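Putative immunoglobulin-blocking virulence protein (Mycoplasma mycoides subsp. capri, PDB 7ADK) probably binds host immunoglobulin and blocks its action as a mycoplasma virulence factor, here seen in complex with a lipoprotein partner. Local coordinates at residues E709-E712 with S713-N716; F679-G682 with N683-T686; G726-L730 with K731-E735; F585-G589 with H590-L594. All blocks are in the same frame, centred on the assembly; numbering follows the deposited sequence.

How the contacts relate
From the N terminus the order is contact 4, contact 2, contact 1, contact 3. Each is local, three of them turns in loops and contact 1 the start of a short helix, and the four run in series, with none nesting or crossing. Contact 4 lies about 7 Å from the chain's centre, measured centre to centre, in the loop from helix 567-579 to strand 608-610, and is remote from the rest: its nearest atoms are about 21 Å from contact 1. Contact 2 follows strand 676-679, and contact 1 follows helix 698-709. These two meet where Leu714 CD2 packs on Asn684 O at 3.3 Å, joining helix 712-715 to the loop leaving the parallel sheet's outermost strand. Contact 3, beyond strand 720-722, touches none.

Contact 1. Residues E709-E712 with S713-N716; sequences EYNE and SLRN
The carbonyl oxygen Asn711 O accepts backbone bonds from Leu714 N at 3.2 Å and Arg715 N at 3.0 Å, opening the short helix 712-715 directly after helix 698-709, with Asn711 in the N-cap position. Such a tight junction between two consecutive helices illustrates how a long side chain can fold back across the link to bond with the helix before it. Arg715 starts with CG anti to its own nitrogen and then bends at chi3 (-56°), which swings the guanidinium round to Glu709. NE donates to Glu709 O at 2.9 Å in a nearly straight bond (171°), the oxygen lying in the guanidinium plane, while NH1 adds a weak second bond to the same oxygen. One face of the guanidinium is covered by Glu712 CA, off centre. The carbonyl gripped belongs to the end of helix 698-709, where the helix dipole would probably favour a positive group. The Glu712 carboxylate divides its oxygens between two donors. Asn716 ND2 meets OE1 of Glu712 at 2.8 Å from above the carboxylate plane, with the amide plane turned 77° away. At the other oxygen, the Ser713 hydroxyl OG donates to Glu712 OE2 at 2.6 Å, nearly in line with the C-O bond.

Contact 2. Residues F679-G682 with N683-T686; sequences FSNG and NNTT
Asn681 OD1 is gripped by two donors, the side-chain Asn684 ND2 at 2.8 Å and, weakly, the backbone Gly682 N at 2.9 Å. The first bond is answered by a second in the opposite sense, Asn681 ND2 to Asn684 OD1 at 3.0 Å, so two asparagines three residues apart hold each other by both ends of their amides. The pair is far from flat. Its amide planes stand 64° apart, and each oxygen is approached from above its carbonyl plane, although Asn684 OD1 does lie in the plane of the Asn681 amide. Asn681 reaches this place with CG between its own nitrogen and carbonyl carbon (chi1 61°), folded over the turn and within range of the Gly682 N-H. Gly682 then takes a positive phi of 73°, a value that favours glycine, and the chain turns here, with Asn684 facing back toward Asn681. Beside the amide pair lies Phe679. Its CB comes to 3.3 Å from Asn684 ND2, and the ring atom CD2 of Phe679 is 3.6 Å from that nitrogen, in an oblique approach. Asn684 OD1 has another donor in Asn645 ND2, and Ser680 bonds to Leu643. On the outer side Asn683 ND2 reaches Glu669 and Thr685 OG1 reaches the carbonyl of Glu258, both of the lipoprotein chain. A polar turn that follows the last strand of a sequentially ordered parallel sheet and rests on the turn before it is consistent with a solenoid of stacked coils, as in leucine-rich repeats.

Contact 3. Residues G726-L730 with K731-E735; sequences GSDEL and KKQLE
Hydrogen bonding from one side-chain nitrogen dominates this turn: Gln733 NE2 reaches both Asp728 and Leu730 with its two N-H groups. It donates to Asp728 OD1 at 2.8 Å, meeting that oxygen from above the carboxylate plane, with the carboxylate and amide planes 63° apart. The second bond goes to the backbone Leu730 O at 2.9 Å, a carbonyl again met from above its plane. At the far end of the amide, Gln733 OE1 accepts from Lys732 N at 2.9 Å, so the group is pinned at both ends and its rotation is fixed. Gln733 comes over the chain in this way because CG is placed between its backbone nitrogen and carbonyl carbon (chi1 65°) and the chain then bends at chi2 (-87°). A separate bonding group precedes it, in which Glu729 OE2 accepts from Ser727 N at 2.8 Å and more weakly from the serine hydroxyl, while Glu729 OE1 accepts from Gln722. The chain beyond, at Leu734, bonds through its backbone to Gln720 and Gln722 of strand 720-722. Van der Waals contact is modest: Leu730 CB lies 3.4 Å from the amide oxygen Gln733 OE1, and the leucine side chain turns away to rest on Leu704 and Arg701 of helix 698-709. Outside regular secondary structure, then, a neutral amide clasps a carboxylate and a backbone carbonyl at the surface, where water could probably compete for the same groups.

Contact 4. Residues F585-G589 with H590-L594; sequences FFQGG and HGPGL
Van der Waals contact carries this turn, and its centre is the Gln587 side chain laid against Gly591 and Pro592. Gln587 OE1 lies 3.5 Å from Gly591 C, and its distance to Pro592 CD is 3.6 Å. The proline nitrogen has no hydrogen to offer this oxygen, which therefore rests beside the peptide link without bonding to it. Nearer the backbone, Gln587 CB passes Gly591 CA at 4.1 Å. The glutamine chain is extended beyond CG (chi2 160°), carrying the amide along the returning arm of the loop as far as the proline.

Polar bonding is directed outward. Gln587 NE2 donates to Asn581 O, which anchors the amide, and Ser604 binds both arms of the turn, its OG with Gln587 O and its backbone with Gly591.

Backbone conformation suits the reversal. Gly588 and Gly591 have positive phi values of 67° and 80°, which favour glycine, and between them Gly589 and His590 form the exposed tip of the loop.

Aromatic contact surrounds the first arm, within 585-589. Phe585 CD1 sits 3.9 Å above the plane of the Phe586 ring, off centre. Phe586 packs on Met575 and Val576 of helix 567-579, whereas Phe585 meets the rings of Phe551 and of Tyr517, in strand 516-517; the turn thus lies between that helix and this outermost strand of the parallel sheet.

Contact 1. Residues E709-E712 with S713-N716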
loop_
_atom_site.group_PDB
_atom_site.type_symbol
_atom_site.label_atom_id
_atom_site.label_comp_id
_atom_site.label_asym_id
_atom_site.label_seq_id
_atom_site.Cartn_x
_atom_site.Cartn_y
_atom_site.Cartn_z
ATOM N N GLU A 709 -3.618 12.547 24.668
ATOM C CA GLU A 709 -2.304 12.856 24.120
ATOM C C GLU A 709 -1.763 11.729 23.227
ATOM O O GLU A 709 -1.344 11.987 22.098
ATOM C CB GLU A 709 -1.362 13.191 25.274
ATOM C CG GLU A 709 -0.012 13.735 24.826
ATOM C CD GLU A 709 0.937 13.997 26.000
ATOM O OE1 GLU A 709 0.517 13.959 27.164
ATOM O OE2 GLU A 709 2.128 14.249 25.768
ATOM N N TYR A 710 -1.788 10.485 23.697
ATOM C CA TYR A 710 -1.123 9.357 23.046
ATOM C C TYR A 710 -1.969 8.687 21.956
ATOM O O TYR A 710 -1.451 7.843 21.237
ATOM C CB TYR A 710 -0.668 8.353 24.118
ATOM C CG TYR A 710 0.283 8.854 25.202
ATOM C CD1 TYR A 710 1.010 10.051 25.061
ATOM C CD2 TYR A 710 0.461 8.085 26.367
ATOM C CE1 TYR A 710 1.866 10.493 26.081
ATOM C CE2 TYR A 710 1.319 8.521 27.394
ATOM C CZ TYR A 710 2.016 9.737 27.255
ATOM O OH TYR A 710 2.819 10.191 28.252
ATOM N N ASN A 711 -3.256 9.024 21.811
ATOM C CA ASN A 711 -4.137 8.468 20.787
ATOM C C ASN A 711 -4.563 9.552 19.800
ATOM O O ASN A 711 -5.312 10.449 20.173
ATOM C CB ASN A 711 -5.341 7.823 21.464
ATOM C CG ASN A 711 -6.275 7.175 20.481
ATOM O OD1 ASN A 711 -6.130 6.041 20.088
ATOM N ND2 ASN A 711 -7.278 7.871 20.046
ATOM N N GLU A 712 -4.161 9.429 18.532
ATOM C CA GLU A 712 -4.376 10.434 17.481
ATOM C C GLU A 712 -5.832 10.890 17.374
ATOM O O GLU A 712 -6.135 12.079 17.464
ATOM C CB GLU A 712 -3.856 9.859 16.150
ATOM C CG GLU A 712 -3.933 10.799 14.931
ATOM C CD GLU A 712 -5.309 10.917 14.240
ATOM O OE1 GLU A 712 -5.576 11.979 13.633
ATOM O OE2 GLU A 712 -6.105 9.949 14.249
ATOM N N SER A 713 -6.756 9.942 17.243
ATOM C CA SER A 713 -8.146 10.243 16.897
ATOM C C SER A 713 -8.965 10.781 18.078
ATOM O O SER A 713 -10.118 11.147 17.910
ATOM C CB SER A 713 -8.801 9.041 16.229
ATOM O OG SER A 713 -7.896 8.376 15.371
ATOM N N LEU A 714 -8.348 10.854 19.260
ATOM C CA LEU A 714 -8.815 11.552 20.460
ATOM C C LEU A 714 -8.102 12.907 20.639
ATOM O O LEU A 714 -8.730 13.889 21.032
ATOM C CB LEU A 714 -8.602 10.651 21.687
ATOM C CG LEU A 714 -9.611 9.509 21.850
ATOM C CD1 LEU A 714 -9.158 8.590 22.970
ATOM C CD2 LEU A 714 -10.978 10.009 22.256
ATOM N N ARG A 715 -6.814 12.990 20.307
ATOM C CA ARG A 715 -5.979 14.196 20.376
ATOM C C ARG A 715 -6.530 15.374 19.585
ATOM O O ARG A 715 -6.353 16.519 20.002
ATOM C CB ARG A 715 -4.582 13.850 19.834
ATOM C CG ARG A 715 -3.492 14.835 20.269
ATOM C CD ARG A 715 -2.214 14.622 19.466
ATOM N NE ARG A 715 -1.708 13.245 19.557
ATOM C CZ ARG A 715 -1.310 12.456 18.579
ATOM N NH1 ARG A 715 -0.749 11.333 18.869
ATOM N NH2 ARG A 715 -1.442 12.742 17.324
ATOM N N ASN A 716 -7.187 15.085 18.457
ATOM C CA ASN A 716 -7.699 16.075 17.500
ATOM C C ASN A 716 -8.765 17.048 18.054
ATOM O O ASN A 716 -8.897 18.156 17.531
ATOM C CB ASN A 716 -8.227 15.331 16.257
ATOM C CG ASN A 716 -7.129 14.702 15.412
ATOM O OD1 ASN A 716 -5.942 14.932 15.605
ATOM N ND2 ASN A 716 -7.490 13.905 14.436
#

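Contact 2. Residues F679-G682 with N683-T686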
loop_
_atom_site.group_PDB
_atom_site.type_symbol
_atom_site.label_atom_id
_atom_site.label_comp_id
_atom_site.label_asym_id
_atom_site.label_seq_id
_atom_site.Cartn_x
_atom_site.Cartn_y
_atom_site.Cartn_z
ATOM N N PHE A 679 -6.869 1.784 19.441
ATOM C CA PHE A 679 -8.112 1.046 19.665
ATOM C C PHE A 679 -8.466 0.162 18.472
ATOM O O PHE A 679 -8.236 0.549 17.331
ATOM C CB PHE A 679 -9.244 2.016 19.991
ATOM C CG PHE A 679 -9.078 2.793 21.273
ATOM C CD1 PHE A 679 -9.256 2.142 22.496
ATOM C CD2 PHE A 679 -8.734 4.153 21.260
ATOM C CE1 PHE A 679 -9.077 2.836 23.696
ATOM C CE2 PHE A 679 -8.546 4.849 22.461
ATOM C CZ PHE A 679 -8.715 4.188 23.683
ATOM N N SER A 680 -9.080 -0.994 18.704
ATOM C CA SER A 680 -9.406 -1.970 17.648
ATOM C C SER A 680 -10.318 -1.466 16.514
ATOM O O SER A 680 -10.287 -2.007 15.413
ATOM C CB SER A 680 -10.047 -3.202 18.282
ATOM O OG SER A 680 -9.216 -3.745 19.269
ATOM N N ASN A 681 -11.101 -0.415 16.747
ATOM C CA ASN A 681 -12.022 0.191 15.787
ATOM C C ASN A 681 -11.444 1.393 14.998
ATOM O O ASN A 681 -11.659 1.499 13.795
ATOM C CB ASN A 681 -13.312 0.565 16.543
ATOM C CG ASN A 681 -13.106 1.560 17.661
ATOM O OD1 ASN A 681 -12.014 1.738 18.168
ATOM N ND2 ASN A 681 -14.111 2.292 18.040
ATOM N N GLY A 682 -10.764 2.338 15.657
ATOM C CA GLY A 682 -10.409 3.667 15.127
ATOM C C GLY A 682 -11.534 4.723 14.981
ATOM O O GLY A 682 -11.243 5.882 14.710
ATOM N N ASN A 683 -12.810 4.379 15.225
ATOM C CA ASN A 683 -13.987 5.273 15.219
ATOM C C ASN A 683 -14.117 6.191 16.449
ATOM O O ASN A 683 -15.159 6.811 16.636
ATOM C CB ASN A 683 -15.282 4.444 15.032
ATOM C CG ASN A 683 -15.402 3.794 13.668
ATOM O OD1 ASN A 683 -14.542 3.042 13.253
ATOM N ND2 ASN A 683 -16.422 4.097 12.910
ATOM N N ASN A 684 -13.096 6.292 17.294
ATOM C CA ASN A 684 -13.137 6.946 18.611
ATOM C C ASN A 684 -13.101 8.483 18.585
ATOM O O ASN A 684 -12.502 9.122 19.447
ATOM C CB ASN A 684 -12.054 6.367 19.517
ATOM C CG ASN A 684 -12.053 4.875 19.440
ATOM O OD1 ASN A 684 -12.895 4.200 19.991
ATOM N ND2 ASN A 684 -11.169 4.316 18.666
ATOM N N THR A 685 -13.700 9.081 17.555
ATOM C CA THR A 685 -13.832 10.531 17.369
ATOM C C THR A 685 -15.045 11.099 18.110
ATOM O O THR A 685 -15.261 12.311 18.120
ATOM C CB THR A 685 -13.865 10.898 15.876
ATOM O OG1 THR A 685 -14.973 10.310 15.235
ATOM C CG2 THR A 685 -12.609 10.424 15.141
ATOM N N THR A 686 -15.833 10.267 18.790
ATOM C CA THR A 686 -16.622 10.698 19.958
ATOM C C THR A 686 -15.769 10.536 21.233
ATOM O O THR A 686 -14.643 10.044 21.222
ATOM C CB THR A 686 -17.994 9.987 19.980
ATOM O OG1 THR A 686 -18.715 10.429 18.857
ATOM C CG2 THR A 686 -18.921 10.272 21.163
#

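Contact 3. Residues G726-L730 with K731-E735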
loop_
_atom_site.group_PDB
_atom_site.type_symbol
_atom_site.label_atom_id
_atom_site.label_comp_id
_atom_site.label_asym_id
_atom_site.label_seq_id
_atom_site.Cartn_x
_atom_site.Cartn_y
_atom_site.Cartn_z
ATOM N N GLY A 726 -23.332 12.923 39.429
ATOM C CA GLY A 726 -22.198 13.711 39.909
ATOM C C GLY A 726 -22.278 15.191 39.526
ATOM O O GLY A 726 -23.356 15.718 39.238
ATOM N N SER A 727 -21.145 15.888 39.595
ATOM C CA SER A 727 -21.115 17.347 39.735
ATOM C C SER A 727 -20.729 18.084 38.446
ATOM O O SER A 727 -20.886 19.304 38.395
ATOM C CB SER A 727 -20.074 17.731 40.791
ATOM O OG SER A 727 -20.240 16.984 41.982
ATOM N N ASP A 728 -20.184 17.389 37.437
ATOM C CA ASP A 728 -19.301 17.988 36.425
ATOM C C ASP A 728 -18.096 18.660 37.105
ATOM O O ASP A 728 -17.912 19.874 37.117
ATOM C CB ASP A 728 -20.056 18.836 35.383
ATOM C CG ASP A 728 -21.042 18.009 34.557
ATOM O OD1 ASP A 728 -20.626 16.987 33.977
ATOM O OD2 ASP A 728 -22.217 18.407 34.443
ATOM N N GLU A 729 -17.282 17.804 37.730
ATOM C CA GLU A 729 -15.978 18.117 38.341
ATOM C C GLU A 729 -14.944 18.555 37.290
ATOM O O GLU A 729 -14.098 19.413 37.528
ATOM C CB GLU A 729 -15.431 16.855 39.035
ATOM C CG GLU A 729 -16.338 16.189 40.089
ATOM C CD GLU A 729 -17.552 15.401 39.551
ATOM O OE1 GLU A 729 -17.589 15.030 38.359
ATOM O OE2 GLU A 729 -18.518 15.186 40.314
ATOM N N LEU A 730 -15.037 17.948 36.110
ATOM C CA LEU A 730 -14.413 18.361 34.859
ATOM C C LEU A 730 -15.284 19.438 34.192
ATOM O O LEU A 730 -16.481 19.524 34.475
ATOM C CB LEU A 730 -14.268 17.109 33.977
ATOM C CG LEU A 730 -13.338 16.023 34.564
ATOM C CD1 LEU A 730 -13.663 14.652 33.988
ATOM C CD2 LEU A 730 -11.869 16.330 34.295
ATOM N N LYS A 731 -14.711 20.271 33.313
ATOM C CA LYS A 731 -15.357 21.526 32.841
ATOM C C LYS A 731 -15.440 21.661 31.306
ATOM O O LYS A 731 -15.561 22.768 30.803
ATOM C CB LYS A 731 -14.678 22.732 33.534
ATOM C CG LYS A 731 -14.843 22.711 35.063
ATOM C CD LYS A 731 -14.043 23.797 35.784
ATOM C CE LYS A 731 -12.540 23.507 35.808
ATOM N NZ LYS A 731 -11.792 24.490 36.609
ATOM N N LYS A 732 -15.338 20.564 30.548
ATOM C CA LYS A 732 -15.146 20.526 29.070
ATOM C C LYS A 732 -16.112 19.589 28.305
ATOM O O LYS A 732 -16.065 19.529 27.078
ATOM C CB LYS A 732 -13.679 20.117 28.773
ATOM C CG LYS A 732 -12.792 21.212 28.172
ATOM C CD LYS A 732 -12.369 22.347 29.119
ATOM C CE LYS A 732 -11.564 21.865 30.327
ATOM N NZ LYS A 732 -10.946 22.978 31.081
ATOM N N GLN A 733 -16.943 18.815 28.999
ATOM C CA GLN A 733 -17.661 17.651 28.474
ATOM C C GLN A 733 -19.095 17.905 27.978
ATOM O O GLN A 733 -19.784 18.821 28.428
ATOM C CB GLN A 733 -17.663 16.533 29.535
ATOM C CG GLN A 733 -18.416 16.816 30.840
ATOM C CD GLN A 733 -17.579 17.518 31.895
ATOM O OE1 GLN A 733 -16.542 18.110 31.632
ATOM N NE2 GLN A 733 -17.994 17.488 33.133
ATOM N N LEU A 734 -19.551 17.010 27.100
ATOM C CA LEU A 734 -20.939 16.801 26.681
ATOM C C LEU A 734 -21.702 15.910 27.690
ATOM O O LEU A 734 -21.117 15.067 28.366
ATOM C CB LEU A 734 -20.884 16.198 25.259
ATOM C CG LEU A 734 -22.215 15.767 24.618
ATOM C CD1 LEU A 734 -23.125 16.960 24.330
ATOM C CD2 LEU A 734 -21.974 15.006 23.317
ATOM N N GLU A 735 -23.029 16.043 27.750
ATOM C CA GLU A 735 -23.933 15.316 28.661
ATOM C C GLU A 735 -24.224 13.840 28.291
ATOM O O GLU A 735 -25.206 13.250 28.734
ATOM C CB GLU A 735 -25.212 16.145 28.872
ATOM C CG GLU A 735 -26.082 16.311 27.615
ATOM C CD GLU A 735 -27.201 17.341 27.845
ATOM O OE1 GLU A 735 -27.972 17.213 28.818
ATOM O OE2 GLU A 735 -27.319 18.301 27.064
#

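Contact 4. Residues F585-G589 with H590-L594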
loop_
_atom_site.group_PDB
_atom_site.type_symbol
_atom_site.label_atom_id
_atom_site.label_comp_id
_atom_site.label_asym_id
_atom_site.label_seq_id
_atom_site.Cartn_x
_atom_site.Cartn_y
_atom_site.Cartn_z
ATOM N N PHE A 585 15.034 -14.764 21.958
ATOM C CA PHE A 585 13.677 -14.563 21.420
ATOM C C PHE A 585 12.854 -13.604 22.280
ATOM O O PHE A 585 12.107 -12.767 21.779
ATOM C CB PHE A 585 12.945 -15.905 21.274
ATOM C CG PHE A 585 11.579 -15.781 20.624
ATOM C CD1 PHE A 585 10.422 -15.629 21.408
ATOM C CD2 PHE A 585 11.469 -15.759 19.224
ATOM C CE1 PHE A 585 9.176 -15.463 20.796
ATOM C CE2 PHE A 585 10.220 -15.593 18.618
ATOM C CZ PHE A 585 9.071 -15.448 19.402
ATOM N N PHE A 586 12.994 -13.688 23.601
ATOM C CA PHE A 586 12.267 -12.842 24.552
ATOM C C PHE A 586 12.831 -11.421 24.679
ATOM O O PHE A 586 12.293 -10.610 25.425
ATOM C CB PHE A 586 12.141 -13.571 25.892
ATOM C CG PHE A 586 11.343 -14.844 25.763
ATOM C CD1 PHE A 586 9.999 -14.801 25.375
ATOM C CD2 PHE A 586 11.968 -16.084 25.907
ATOM C CE1 PHE A 586 9.277 -15.985 25.169
ATOM C CE2 PHE A 586 11.260 -17.267 25.676
ATOM C CZ PHE A 586 9.911 -17.225 25.315
ATOM N N GLN A 587 13.868 -11.089 23.913
ATOM C CA GLN A 587 14.484 -9.765 23.895
ATOM C C GLN A 587 13.911 -8.823 22.834
ATOM O O GLN A 587 14.264 -7.652 22.790
ATOM C CB GLN A 587 15.999 -9.910 23.753
ATOM C CG GLN A 587 16.585 -10.524 25.028
ATOM C CD GLN A 587 17.952 -11.146 24.843
ATOM O OE1 GLN A 587 18.669 -10.920 23.887
ATOM N NE2 GLN A 587 18.376 -11.945 25.782
ATOM N N GLY A 588 13.021 -9.279 21.963
ATOM C CA GLY A 588 12.554 -8.475 20.837
ATOM C C GLY A 588 13.641 -8.195 19.795
ATOM O O GLY A 588 14.644 -8.895 19.726
ATOM N N GLY A 589 13.452 -7.168 18.968
ATOM C CA GLY A 589 14.308 -6.856 17.816
ATOM C C GLY A 589 15.661 -6.183 18.086
ATOM O O GLY A 589 16.433 -6.019 17.165
ATOM N N HIS A 590 15.984 -5.768 19.297
ATOM C CA HIS A 590 17.235 -5.075 19.628
ATOM C C HIS A 590 18.297 -5.968 20.294
ATOM O O HIS A 590 19.481 -5.652 20.242
ATOM C CB HIS A 590 16.871 -3.838 20.450
ATOM C CG HIS A 590 18.010 -3.044 21.041
ATOM N ND1 HIS A 590 18.456 -1.809 20.581
ATOM C CD2 HIS A 590 18.778 -3.417 22.099
ATOM C CE1 HIS A 590 19.448 -1.457 21.415
ATOM N NE2 HIS A 590 19.667 -2.409 22.322
ATOM N N GLY A 591 17.928 -7.106 20.879
ATOM C CA GLY A 591 18.882 -8.070 21.428
ATOM C C GLY A 591 19.457 -7.732 22.818
ATOM O O GLY A 591 18.833 -6.991 23.578
ATOM N N PRO A 592 20.621 -8.292 23.175
ATOM C CA PRO A 592 21.178 -8.209 24.520
ATOM C C PRO A 592 21.732 -6.832 24.920
ATOM O O PRO A 592 21.964 -5.957 24.093
ATOM C CB PRO A 592 22.254 -9.292 24.561
ATOM C CG PRO A 592 22.661 -9.498 23.117
ATOM C CD PRO A 592 21.385 -9.215 22.358
ATOM N N GLY A 593 21.974 -6.663 26.216
ATOM C CA GLY A 593 22.839 -5.642 26.809
ATOM C C GLY A 593 24.257 -6.165 27.056
ATOM O O GLY A 593 24.686 -7.119 26.413
ATOM N N LEU A 594 24.997 -5.577 28.001
ATOM C CA LEU A 594 26.380 -5.995 28.302
ATOM C C LEU A 594 26.500 -7.334 29.059
ATOM O O LEU A 594 27.528 -7.998 28.952
ATOM C CB LEU A 594 27.118 -4.886 29.074
ATOM C CG LEU A 594 27.218 -3.524 28.366
ATOM C CD1 LEU A 594 28.026 -2.554 29.227
ATOM C CD2 LEU A 594 27.894 -3.617 27.003
#